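Local coordinates for CDP-archaeol synthase (Aeropyrum pernix K1, PDB 5GUF), which catalyses the transfer of a cytidylyl group from CTP to an archaeal ether-lipid phosphate within the membrane, forming CDP-archaeol and releasing diphosphate, at residues 18-23 against 83-88. Numbering follows the deposited sequence.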
loop_
_atom_site.group_PDB
_atom_site.type_symbol
_atom_site.label_atom_id
_atom_site.label_comp_id
_atom_site.label_asym_id
_atom_site.label_seq_id
_atom_site.Cartn_x
_atom_site.Cartn_y
_atom_site.Cartn_z
ATOM N N ILE A 18 -18.838 1.014 -0.747
ATOM C CA ILE A 18 -18.922 -0.170 0.093
ATOM C C ILE A 18 -19.946 -1.139 -0.472
ATOM O O ILE A 18 -19.727 -2.356 -0.457
ATOM C CB ILE A 18 -19.220 0.241 1.542
ATOM C CG1 ILE A 18 -17.927 0.725 2.210
ATOM C CG2 ILE A 18 -19.850 -0.907 2.311
ATOM C CD1 ILE A 18 -18.156 1.546 3.462
ATOM N N ILE A 19 -21.039 -0.626 -1.046
ATOM C CA ILE A 19 -22.021 -1.515 -1.662
ATOM C C ILE A 19 -21.430 -2.194 -2.886
ATOM O O ILE A 19 -21.565 -3.407 -3.079
ATOM C CB ILE A 19 -23.303 -0.746 -2.020
ATOM C CG1 ILE A 19 -23.956 -0.192 -0.770
ATOM C CG2 ILE A 19 -24.278 -1.647 -2.779
ATOM C CD1 ILE A 19 -25.249 0.523 -1.076
ATOM N N LEU A 20 -20.781 -1.416 -3.747
ATOM C CA LEU A 20 -20.195 -1.999 -4.945
ATOM C C LEU A 20 -19.138 -3.045 -4.593
ATOM O O LEU A 20 -19.052 -4.097 -5.237
ATOM C CB LEU A 20 -19.612 -0.885 -5.813
ATOM C CG LEU A 20 -19.024 -1.284 -7.161
ATOM C CD1 LEU A 20 -20.112 -1.807 -8.103
ATOM C CD2 LEU A 20 -18.327 -0.072 -7.747
ATOM N N MET A 21 -18.354 -2.794 -3.551
ATOM C CA MET A 21 -17.210 -3.636 -3.225
ATOM C C MET A 21 -17.528 -4.814 -2.308
ATOM O O MET A 21 -16.684 -5.713 -2.177
ATOM C CB MET A 21 -16.125 -2.794 -2.567
ATOM C CG MET A 21 -15.385 -1.889 -3.531
ATOM S SD MET A 21 -14.303 -2.838 -4.631
ATOM C CE MET A 21 -15.126 -2.576 -6.200
ATOM N N LEU A 22 -18.695 -4.835 -1.658
ATOM C CA LEU A 22 -18.975 -5.910 -0.707
ATOM C C LEU A 22 -18.920 -7.298 -1.339
ATOM O O LEU A 22 -18.488 -8.237 -0.654
ATOM C CB LEU A 22 -20.320 -5.660 -0.007
ATOM C CG LEU A 22 -20.205 -4.892 1.325
ATOM C CD1 LEU A 22 -21.534 -4.274 1.744
ATOM C CD2 LEU A 22 -19.668 -5.775 2.443
ATOM N N PRO A 23 -19.323 -7.510 -2.591
ATOM C CA PRO A 23 -19.073 -8.830 -3.199
ATOM C C PRO A 23 -17.604 -9.206 -3.255
ATOM O O PRO A 23 -17.265 -10.377 -3.050
ATOM C CB PRO A 23 -19.679 -8.683 -4.604
ATOM C CG PRO A 23 -20.807 -7.721 -4.387
ATOM C CD PRO A 23 -20.327 -6.736 -3.343
ATOM N N MET A 83 -30.128 -3.396 -10.446
ATOM C CA MET A 83 -30.036 -4.783 -10.864
ATOM C C MET A 83 -28.732 -5.096 -11.587
ATOM O O MET A 83 -28.342 -6.270 -11.653
ATOM C CB MET A 83 -31.231 -5.133 -11.742
ATOM C CG MET A 83 -32.538 -5.234 -10.946
ATOM S SD MET A 83 -32.584 -6.603 -9.755
ATOM C CE MET A 83 -32.690 -5.729 -8.196
ATOM N N LEU A 84 -28.048 -4.090 -12.133
ATOM C CA LEU A 84 -26.780 -4.371 -12.798
ATOM C C LEU A 84 -25.740 -4.920 -11.829
ATOM O O LEU A 84 -24.831 -5.639 -12.258
ATOM C CB LEU A 84 -26.270 -3.110 -13.488
ATOM C CG LEU A 84 -26.720 -2.974 -14.942
ATOM C CD1 LEU A 84 -26.010 -1.804 -15.623
ATOM C CD2 LEU A 84 -26.450 -4.267 -15.684
ATOM N N LEU A 85 -25.885 -4.637 -10.528
ATOM C CA LEU A 85 -25.007 -5.227 -9.515
ATOM C C LEU A 85 -25.054 -6.750 -9.515
ATOM O O LEU A 85 -24.060 -7.395 -9.159
ATOM C CB LEU A 85 -25.367 -4.709 -8.121
ATOM C CG LEU A 85 -25.252 -3.191 -7.912
ATOM C CD1 LEU A 85 -25.063 -2.832 -6.428
ATOM C CD2 LEU A 85 -24.119 -2.618 -8.776
ATOM N N ALA A 86 -26.190 -7.355 -9.870
ATOM C CA ALA A 86 -26.211 -8.809 -9.918
ATOM C C ALA A 86 -25.427 -9.334 -11.105
ATOM O O ALA A 86 -24.928 -10.461 -11.059
ATOM C CB ALA A 86 -27.644 -9.335 -9.961
ATOM N N VAL A 87 -25.314 -8.540 -12.159
ATOM C CA VAL A 87 -24.549 -8.924 -13.335
ATOM C C VAL A 87 -23.066 -8.611 -13.162
ATOM O O VAL A 87 -22.215 -9.384 -13.591
ATOM C CB VAL A 87 -25.144 -8.211 -14.565
ATOM C CG1 VAL A 87 -24.253 -8.396 -15.808
ATOM C CG2 VAL A 87 -26.558 -8.707 -14.811
ATOM N N HIS A 88 -22.745 -7.484 -12.523
ATOM C CA HIS A 88 -21.364 -7.032 -12.385
ATOM C C HIS A 88 -20.611 -7.743 -11.263
ATOM O O HIS A 88 -19.385 -7.938 -11.360
ATOM C CB HIS A 88 -21.345 -5.531 -12.115
ATOM C CG HIS A 88 -21.746 -4.700 -13.289
ATOM N ND1 HIS A 88 -22.093 -3.370 -13.175
ATOM C CD2 HIS A 88 -21.840 -5.004 -14.606
ATOM C CE1 HIS A 88 -22.394 -2.895 -14.369
ATOM N NE2 HIS A 88 -22.239 -3.863 -15.256
#
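Leu85 meets Ile19 and Leu20 with its two methyl tips, and this one leucine makes both side-chain contacts between residues 18-23 and 83-88. From its CB, which points at the opposing helix, the chain runs to CG, placed anti to the carbonyl carbon (chi1 -60°). Neither CB nor CG comes into contact range of segment 18-23; the reach is made by the fork beyond them. The CD1 branch ends 3.9 Å from CG2 of Ile19, while CD2 stops 4.1 Å from CD1 of Leu20. In both pairs the side chains cross at about a right angle, and the nearest approach is between methyl groups. Leu20 starts off to the flank, but its CG stands anti to the backbone N (chi1 -176°), and its end swings closer to Leu85. The CA atoms of Leu20 and Leu85, the nearest across the two segments, are 7.4 Å apart, and no hydrogen bond links the segments. Only 123 Å² is buried in all, evidence of a slender, purely apolar junction. Tyr139 touches both Leu20 and Leu85, and Ala76, Ala77 and Ser80 of helix 59-80 also pack on Leu85. Further along helix 84-109, Leu20 and Met21 pack on Ile92. Both segments lie in predicted membrane spans, consistent with van der Waals packing between transmembrane helices in the helical bundle of this CDP-archaeol synthase.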